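PDB 2NO4: (S)-2-haloacid dehalogenase IVA from Burkholderia cepacia, which catalyses the hydrolytic dehalogenation of short-chain (S)-2-haloalkanoic acids to the (R)-2-hydroxyalkanoic acids, with inversion of configuration and release of halide. Local coordinates for the interface of chains A and B. Numbering follows the deposited sequence. Chains: chain A/B, (S)-2-haloacid dehalogenase IVA.

Contact 1: the interface of chains A and B. Residues chain A 53, 56-57, 80, 84; chain B 210-212.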
# COMPACT_ATOMS: atom_id res chain seq x y z
N ARG A 53 5.04 -4.73 2.22
CA ARG A 53 5.32 -4.94 0.75
C ARG A 53 4.41 -5.98 0.08
O ARG A 53 3.99 -5.81 -1.05
CB ARG A 53 6.78 -5.27 0.47
CG ARG A 53 7.74 -4.08 0.47
CD ARG A 53 7.26 -3.02 -0.55
NE ARG A 53 8.35 -2.11 -0.95
CZ ARG A 53 8.84 -1.10 -0.23
NH1 ARG A 53 9.82 -0.39 -0.76
NH2 ARG A 53 8.37 -0.77 0.99
N GLU A 56 1.28 -3.88 -0.31
CA GLU A 56 1.60 -2.89 -1.35
C GLU A 56 1.52 -3.53 -2.74
O GLU A 56 0.85 -2.98 -3.64
CB GLU A 56 3.00 -2.26 -1.15
CG GLU A 56 3.48 -1.54 -2.42
CD GLU A 56 4.82 -0.86 -2.32
OE1 GLU A 56 5.15 -0.30 -1.26
OE2 GLU A 56 5.55 -0.85 -3.33
N TYR A 57 2.15 -4.71 -2.91
CA TYR A 57 2.22 -5.35 -4.22
C TYR A 57 0.82 -5.77 -4.67
O TYR A 57 0.50 -5.64 -5.85
CB TYR A 57 3.16 -6.56 -4.24
CG TYR A 57 4.65 -6.28 -3.96
CD1 TYR A 57 5.21 -5.01 -4.17
CD2 TYR A 57 5.47 -7.31 -3.51
CE1 TYR A 57 6.59 -4.77 -3.92
CE2 TYR A 57 6.86 -7.09 -3.26
CZ TYR A 57 7.39 -5.82 -3.46
OH TYR A 57 8.70 -5.59 -3.19
N PHE A 80 12.62 -8.99 -0.92
CA PHE A 80 12.89 -7.56 -0.80
C PHE A 80 13.28 -7.18 0.65
O PHE A 80 14.24 -6.43 0.85
CB PHE A 80 11.67 -6.72 -1.22
CG PHE A 80 11.89 -5.24 -1.03
CD1 PHE A 80 12.63 -4.52 -1.97
CD2 PHE A 80 11.38 -4.58 0.09
CE1 PHE A 80 12.86 -3.14 -1.81
CE2 PHE A 80 11.62 -3.22 0.28
CZ PHE A 80 12.37 -2.49 -0.69
N THR A 84 16.80 -5.85 2.02
CA THR A 84 16.78 -4.57 2.73
C THR A 84 17.59 -4.63 4.05
O THR A 84 18.32 -3.69 4.37
CB THR A 84 15.32 -4.09 2.99
OG1 THR A 84 14.69 -3.82 1.72
CG2 THR A 84 15.25 -2.82 3.85
N PRO B 210 16.94 -2.45 -2.87
CA PRO B 210 16.80 -3.60 -3.74
C PRO B 210 15.77 -3.32 -4.86
O PRO B 210 14.89 -2.41 -4.71
CB PRO B 210 16.32 -4.72 -2.78
CG PRO B 210 16.76 -4.27 -1.46
CD PRO B 210 16.52 -2.79 -1.49
N PRO B 211 15.89 -4.03 -5.99
CA PRO B 211 14.99 -3.85 -7.15
C PRO B 211 13.57 -4.41 -6.82
O PRO B 211 13.43 -5.34 -5.99
CB PRO B 211 15.68 -4.67 -8.26
CG PRO B 211 16.39 -5.78 -7.49
CD PRO B 211 16.92 -5.07 -6.24
N GLU B 212 12.54 -3.82 -7.44
CA GLU B 212 11.14 -4.28 -7.31
C GLU B 212 10.41 -4.08 -8.65
O GLU B 212 10.91 -3.35 -9.49
CB GLU B 212 10.38 -3.49 -6.24
CG GLU B 212 11.02 -3.41 -4.86
CD GLU B 212 10.18 -2.56 -3.90
OE1 GLU B 212 9.25 -3.08 -3.27
OE2 GLU B 212 10.49 -1.38 -3.74
O HOH W 1 7.95 0.20 -3.81
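A:Arg53 and A:Tyr57, one turn apart on helix 43-63, close on the carboxylate of B:Glu212, which a proline-rich loop of chain B carries across the dimer interface. The arginine grips it side-on: NE gives a hydrogen bond to B:Glu212 OE1 at 2.7 Å, and NH1 a longer one to OE2 at 3.2 Å. Both oxygens lie in the guanidinium plane and are met on their syn sides, although the two flat groups are tilted by 29°. The phenol A:Tyr57 OH donates to the anti lone pair of B:Glu212 OE1 at 2.6 Å, so that oxygen takes two protein donors from different directions. A:Phe80 lays its ring against the carboxylate with the planes only 19° apart, and CE1 stands 3.5 Å from B:Glu212 CD. The rim of the same ring also covers a face of the A:Arg53 guanidinium. A bend at chi2 (-56°) turns A:Arg53 toward the glutamate. Water 1 links A:Glu56 OE2 to B:Glu212 OE2, and may ease the approach of two acids that also share the arginine's charge. Farther out, B:Pro210 packs its CD against A:Phe80 CE1 at 3.7 Å and its CG toward A:Thr84. A:Thr84 OG1 bonds back to A:Phe80 O at 2.8 Å, from above the carbonyl plane. The patch pins the loop of chain B to two helices of chain A, a charged anchor in what is probably the working dimer.

Contact 2: the interface of chains A and B. Residues chain A 56, 59-60, 63; chain B 52, 56, 59-60.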
# COMPACT_ATOMS: atom_id res chain seq x y z
N GLU A 56 1.28 -3.88 -0.31
CA GLU A 56 1.60 -2.89 -1.35
C GLU A 56 1.52 -3.53 -2.74
O GLU A 56 0.85 -2.98 -3.64
CB GLU A 56 3.00 -2.26 -1.15
CG GLU A 56 3.48 -1.54 -2.42
CD GLU A 56 4.82 -0.86 -2.32
OE1 GLU A 56 5.15 -0.30 -1.26
OE2 GLU A 56 5.55 -0.85 -3.33
N TRP A 59 -2.00 -4.32 -3.96
CA TRP A 59 -2.75 -3.10 -4.35
C TRP A 59 -2.23 -2.49 -5.64
O TRP A 59 -3.00 -2.24 -6.56
CB TRP A 59 -2.76 -2.05 -3.25
CG TRP A 59 -3.36 -2.54 -1.95
CD1 TRP A 59 -4.45 -3.35 -1.81
CD2 TRP A 59 -2.87 -2.28 -0.63
NE1 TRP A 59 -4.69 -3.60 -0.48
CE2 TRP A 59 -3.73 -2.95 0.27
CE3 TRP A 59 -1.78 -1.54 -0.11
CZ2 TRP A 59 -3.54 -2.91 1.67
CZ3 TRP A 59 -1.59 -1.50 1.27
CH2 TRP A 59 -2.46 -2.18 2.14
N THR A 60 -0.92 -2.21 -5.69
CA THR A 60 -0.38 -1.55 -6.84
C THR A 60 -0.46 -2.40 -8.09
O THR A 60 -0.67 -1.88 -9.17
CB THR A 60 1.09 -1.11 -6.61
OG1 THR A 60 1.86 -2.28 -6.40
CG2 THR A 60 1.22 -0.13 -5.40
N LEU A 63 -3.99 -2.08 -9.49
CA LEU A 63 -4.13 -0.76 -10.11
C LEU A 63 -3.46 -0.66 -11.48
O LEU A 63 -3.96 -0.00 -12.38
CB LEU A 63 -3.56 0.30 -9.15
CG LEU A 63 -4.48 0.61 -7.94
CD1 LEU A 63 -3.72 1.48 -6.95
CD2 LEU A 63 -5.77 1.33 -8.42
N GLN B 52 3.88 5.35 4.76
CA GLN B 52 3.30 4.09 4.34
C GLN B 52 1.76 4.17 4.26
O GLN B 52 1.17 3.67 3.29
CB GLN B 52 3.71 2.93 5.31
CG GLN B 52 3.14 1.49 4.89
CD GLN B 52 1.65 1.21 5.31
OE1 GLN B 52 1.24 1.62 6.41
NE2 GLN B 52 0.87 0.47 4.47
N GLU B 56 -0.66 3.81 1.21
CA GLU B 56 -1.75 2.83 1.32
C GLU B 56 -3.12 3.44 0.98
O GLU B 56 -3.87 2.86 0.19
CB GLU B 56 -1.85 2.24 2.73
CG GLU B 56 -3.17 1.47 2.92
CD GLU B 56 -3.28 0.77 4.27
OE1 GLU B 56 -2.25 0.31 4.80
OE2 GLU B 56 -4.40 0.66 4.81
N TRP B 59 -3.74 4.01 -2.72
CA TRP B 59 -3.99 2.81 -3.49
C TRP B 59 -5.37 2.19 -3.17
O TRP B 59 -6.12 1.89 -4.08
CB TRP B 59 -2.87 1.79 -3.29
CG TRP B 59 -1.49 2.33 -3.62
CD1 TRP B 59 -1.15 3.17 -4.66
CD2 TRP B 59 -0.28 2.08 -2.91
NE1 TRP B 59 0.20 3.44 -4.63
CE2 TRP B 59 0.76 2.78 -3.57
CE3 TRP B 59 0.03 1.30 -1.76
CZ2 TRP B 59 2.09 2.76 -3.12
CZ3 TRP B 59 1.35 1.28 -1.31
CH2 TRP B 59 2.37 2.00 -2.00
N THR B 60 -5.69 2.02 -1.89
CA THR B 60 -6.89 1.28 -1.54
C THR B 60 -8.17 2.11 -1.88
O THR B 60 -9.16 1.54 -2.29
CB THR B 60 -6.89 0.85 -0.08
OG1 THR B 60 -6.82 2.01 0.73
CG2 THR B 60 -5.65 -0.08 0.21
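A:Trp59 and B:Trp59 meet across the two-fold axis where the paired copies of helix 43-63 pack together, in this dimer of a HAD-superfamily dehalogenase. Followed outward, A:Trp59 first sets its CB 3.8 Å from B:Trp59 CB. The indole then leaves the helix with CG anti to its own carbonyl carbon (chi1 -58°), which presents a face to chain B. The methyl B:Thr60 CG2 sits over that face, 3.5 Å from A:Trp59 CE2 on the seam of the two rings, in CH-pi contact with both. Along the benzene edge, A:Trp59 CE3 comes 3.7 Å from B:Trp59 CE3, the two tryptophan side chains crossing at about a right angle. A:Trp59 CZ3 rests against B:Glu56 CG at 3.8 Å, while CH2 at the far end reaches B:Glu56 CD and OE1. The twin contact puts A:Thr60 CG2 over the indole of B:Trp59 and the aliphatic part of A:Glu56 beside its CZ3. A:Leu63 CD1 adds a contact with B:Trp59 CA at 3.7 Å. Each threonine hydroxyl turns back to its own helix, A:Thr60 OG1 bonding A:Glu56 O at 3.0 Å, which directs the methyl across the interface. B:Gln52 NE2 donates to the anti lone pair of B:Glu56 OE1 at 3.1 Å and steadies that carboxylate beside A:Trp59.

Contact 3: the interface of chains A and B. Residues chain A 210-211, 214; chain B 80, 83.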
# COMPACT_ATOMS: atom_id res chain seq x y z
N PRO A 210 -5.81 2.51 16.22
CA PRO A 210 -6.73 3.62 15.92
C PRO A 210 -7.64 3.31 14.71
O PRO A 210 -7.31 2.40 13.89
CB PRO A 210 -5.78 4.78 15.61
CG PRO A 210 -4.45 4.41 16.26
CD PRO A 210 -4.39 2.91 16.09
N PRO A 211 -8.79 4.05 14.60
CA PRO A 211 -9.70 3.82 13.47
C PRO A 211 -9.11 4.36 12.14
O PRO A 211 -8.29 5.29 12.12
CB PRO A 211 -10.96 4.61 13.85
CG PRO A 211 -10.44 5.75 14.72
CD PRO A 211 -9.27 5.13 15.50
N GLU A 214 -12.96 5.80 7.79
CA GLU A 214 -14.16 6.09 8.60
C GLU A 214 -15.44 6.34 7.81
O GLU A 214 -16.53 6.27 8.38
CB GLU A 214 -13.87 7.22 9.58
CG GLU A 214 -12.94 6.74 10.71
CD GLU A 214 -12.54 7.85 11.62
OE1 GLU A 214 -11.53 7.70 12.35
OE2 GLU A 214 -13.22 8.89 11.62
N PHE B 80 -3.48 9.09 12.14
CA PHE B 80 -3.34 7.68 12.44
C PHE B 80 -1.96 7.35 13.06
O PHE B 80 -1.91 6.58 14.03
CB PHE B 80 -3.59 6.81 11.21
CG PHE B 80 -3.40 5.37 11.46
CD1 PHE B 80 -4.40 4.61 12.08
CD2 PHE B 80 -2.16 4.76 11.16
CE1 PHE B 80 -4.20 3.24 12.35
CE2 PHE B 80 -1.96 3.40 11.43
CZ PHE B 80 -2.98 2.64 12.02
N ARG B 83 -1.64 8.87 16.68
CA ARG B 83 -2.40 8.03 17.64
C ARG B 83 -1.71 6.65 17.89
O ARG B 83 -1.69 6.14 18.99
CB ARG B 83 -3.83 7.82 17.14
CG ARG B 83 -4.66 9.07 17.07
CD ARG B 83 -5.96 8.83 16.28
NE ARG B 83 -6.87 9.96 16.46
CZ ARG B 83 -8.04 10.09 15.83
NH1 ARG B 83 -8.42 9.18 14.93
NH2 ARG B 83 -8.80 11.15 16.08
O HOH W 2 -6.92 7.42 13.15
O HOH W 3 -11.41 9.53 14.40
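B:Arg83 starts from helix 70-84 with CG anti to its carbonyl carbon (chi1 -65°) and then runs straight to NE, its next two torsions both 168°, past the ring of A:Pro210 and on to A:Pro211. B:Phe80, one turn earlier, takes the other course, CG anti to the backbone N (chi1 178°), which brings its ring edge to the same loop of this dimer interface. Together they hold A:Pro210: its CG lies 3.6 Å from B:Arg83 CB, and its CD lies 3.8 Å from B:Phe80 CE1. The proline and arginine side chains slide past each other in opposite directions, whereas proline and phenylalanine meet at about a right angle. The carbonyl A:Pro210 O lies in the plane of the B:Phe80 ring at its edge, 3.6 Å from CE1. Beyond the proline, the arginine crosses A:Pro211, with NH1 4.0 Å from its CG. The loop is engaged there through solvent: water 2 joins B:Arg83 NH1 to the carbonyl A:Pro211 O. The carboxylate of A:Glu214 may favour the arginine's charge, but A:Glu214 OE1 stays 4.3 Å from B:Arg83 NH1. Water 3 fills that step, 2.8 Å from A:Glu214 OE1 and 3.1 Å from B:Arg83 NH1.

Contact 4: the interface of chains A and B. Residues chain A 59, 189, 212-213; chain B 53, 56-57, 60.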
# COMPACT_ATOMS: atom_id res chain seq x y z
N TRP A 59 -2.00 -4.32 -3.96
CA TRP A 59 -2.75 -3.10 -4.35
C TRP A 59 -2.23 -2.49 -5.64
O TRP A 59 -3.00 -2.24 -6.56
CB TRP A 59 -2.76 -2.05 -3.25
CG TRP A 59 -3.36 -2.54 -1.95
CD1 TRP A 59 -4.45 -3.35 -1.81
CD2 TRP A 59 -2.87 -2.28 -0.63
NE1 TRP A 59 -4.69 -3.60 -0.48
CE2 TRP A 59 -3.73 -2.95 0.27
CE3 TRP A 59 -1.78 -1.54 -0.11
CZ2 TRP A 59 -3.54 -2.91 1.67
CZ3 TRP A 59 -1.59 -1.50 1.27
CH2 TRP A 59 -2.46 -2.18 2.14
N TRP A 189 -8.24 -1.67 5.92
CA TRP A 189 -8.47 -1.55 4.46
C TRP A 189 -9.54 -2.52 3.90
O TRP A 189 -10.30 -2.15 3.00
CB TRP A 189 -7.15 -1.65 3.65
CG TRP A 189 -6.31 -2.86 3.97
CD1 TRP A 189 -5.32 -2.94 4.92
CD2 TRP A 189 -6.45 -4.16 3.40
NE1 TRP A 189 -4.82 -4.23 4.96
CE2 TRP A 189 -5.48 -5.00 4.03
CE3 TRP A 189 -7.26 -4.71 2.38
CZ2 TRP A 189 -5.31 -6.36 3.68
CZ3 TRP A 189 -7.09 -6.09 2.04
CH2 TRP A 189 -6.13 -6.88 2.70
N GLU A 212 -9.56 3.77 11.04
CA GLU A 212 -9.18 4.21 9.70
C GLU A 212 -10.39 4.01 8.82
O GLU A 212 -11.33 3.33 9.23
CB GLU A 212 -8.06 3.33 9.17
CG GLU A 212 -6.77 3.47 9.94
CD GLU A 212 -5.69 2.58 9.34
OE1 GLU A 212 -5.01 3.08 8.44
OE2 GLU A 212 -5.57 1.39 9.73
N TYR A 213 -10.35 4.57 7.61
CA TYR A 213 -11.41 4.35 6.60
C TYR A 213 -12.81 4.64 7.15
O TYR A 213 -13.72 3.85 6.96
CB TYR A 213 -11.35 2.92 5.98
CG TYR A 213 -10.01 2.64 5.34
CD1 TYR A 213 -9.02 1.96 6.04
CD2 TYR A 213 -9.73 3.10 4.04
CE1 TYR A 213 -7.78 1.71 5.45
CE2 TYR A 213 -8.49 2.85 3.45
CZ TYR A 213 -7.53 2.16 4.16
OH TYR A 213 -6.31 1.91 3.58
N ARG B 53 1.14 4.78 5.27
CA ARG B 53 -0.32 4.87 5.30
C ARG B 53 -0.84 5.87 4.24
O ARG B 53 -1.88 5.63 3.65
CB ARG B 53 -0.87 5.31 6.67
CG ARG B 53 -1.12 4.17 7.63
CD ARG B 53 -1.89 2.99 6.98
NE ARG B 53 -2.52 2.11 7.99
CZ ARG B 53 -1.90 1.11 8.62
NH1 ARG B 53 -2.56 0.40 9.52
NH2 ARG B 53 -0.61 0.82 8.41
N GLU B 56 -0.66 3.81 1.21
CA GLU B 56 -1.75 2.83 1.32
C GLU B 56 -3.12 3.44 0.98
O GLU B 56 -3.87 2.86 0.19
CB GLU B 56 -1.85 2.24 2.73
CG GLU B 56 -3.17 1.47 2.92
CD GLU B 56 -3.28 0.77 4.27
OE1 GLU B 56 -2.25 0.31 4.80
OE2 GLU B 56 -4.40 0.66 4.81
N TYR B 57 -3.46 4.57 1.63
CA TYR B 57 -4.75 5.24 1.42
C TYR B 57 -4.97 5.60 -0.03
O TYR B 57 -6.08 5.49 -0.52
CB TYR B 57 -4.94 6.50 2.31
CG TYR B 57 -4.96 6.20 3.78
CD1 TYR B 57 -5.21 4.91 4.26
CD2 TYR B 57 -4.66 7.22 4.71
CE1 TYR B 57 -5.19 4.65 5.69
CE2 TYR B 57 -4.66 6.98 6.12
CZ TYR B 57 -4.92 5.72 6.59
OH TYR B 57 -4.92 5.55 7.98
N THR B 60 -5.69 2.02 -1.89
CA THR B 60 -6.89 1.28 -1.54
C THR B 60 -8.17 2.11 -1.88
O THR B 60 -9.16 1.54 -2.29
CB THR B 60 -6.89 0.85 -0.08
OG1 THR B 60 -6.82 2.01 0.73
CG2 THR B 60 -5.65 -0.08 0.21
O HOH W 4 -5.23 -0.37 7.33
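Helix 43-63 of chain B meets the loop of A:Glu212 and A:Tyr213 here, part of the dimer interface that runs toward helix 188-197 of chain A and the catalytic region. A:Tyr213 extends its phenol between two helix residues one turn apart. Its OH donates to the anti lone pair of B:Glu56 OE2 at 2.6 Å, the carboxylate nearly coplanar with the ring. The same OH is hydrogen-bonded to B:Thr60 OG1 at 2.9 Å, so the phenol of A:Tyr213 is held by two residues of the helix. The A:Tyr213 ring stands edge-to-face with that of B:Tyr57, planes 82° apart, and A:Tyr213 CZ lies 3.6 Å from B:Tyr57 CD1. The neighbouring A:Glu212 is seized by B:Arg53 and B:Tyr57: its OE1 receives B:Arg53 NE on the syn side at 2.7 Å and the phenol B:Tyr57 OH on the anti lone pair at 2.5 Å. B:Arg53 NH1 completes a side-on grip on OE2, each oxygen in the guanidinium plane. A chi2 of -47° bends the arginine into this position, with B:Glu56 OE1 in a longer salt bridge to NE, which may partly offset its charge. A:Trp189, whose CG lies between its backbone N and carbonyl carbon (chi1 52°), turns CD1 to B:Glu56 OE2 at 3.7 Å and a ring face to A:Trp59. Water 4 bridges the two acids, 2.8 Å from B:Glu56 OE2 and 3.0 Å from A:Glu212 OE2.

Contact 2 lies on the two-fold axis, with contact 4 beside it, their C-alpha centres about 7 Å apart and A:Trp59, B:Glu56 and B:Thr60 common to both. Contact 1 shares A:Glu56 with contact 2, about 13 Å away; contact 3 adjoins contact 4 at about 11 Å, and contacts 1 and 3 are about 26 Å apart. By symmetry, contacts 1 and 4 include the two symmetry copies of one loop-to-helix clasp, and contact 3 extends it. Helix 43-63 serves contacts 1, 2 and 4, while helix 70-84 serves contacts 1 and 3. Contact 4 is centred about 13 Å from the nucleophile A:Asp20, so dimerisation may brace the active site's surroundings.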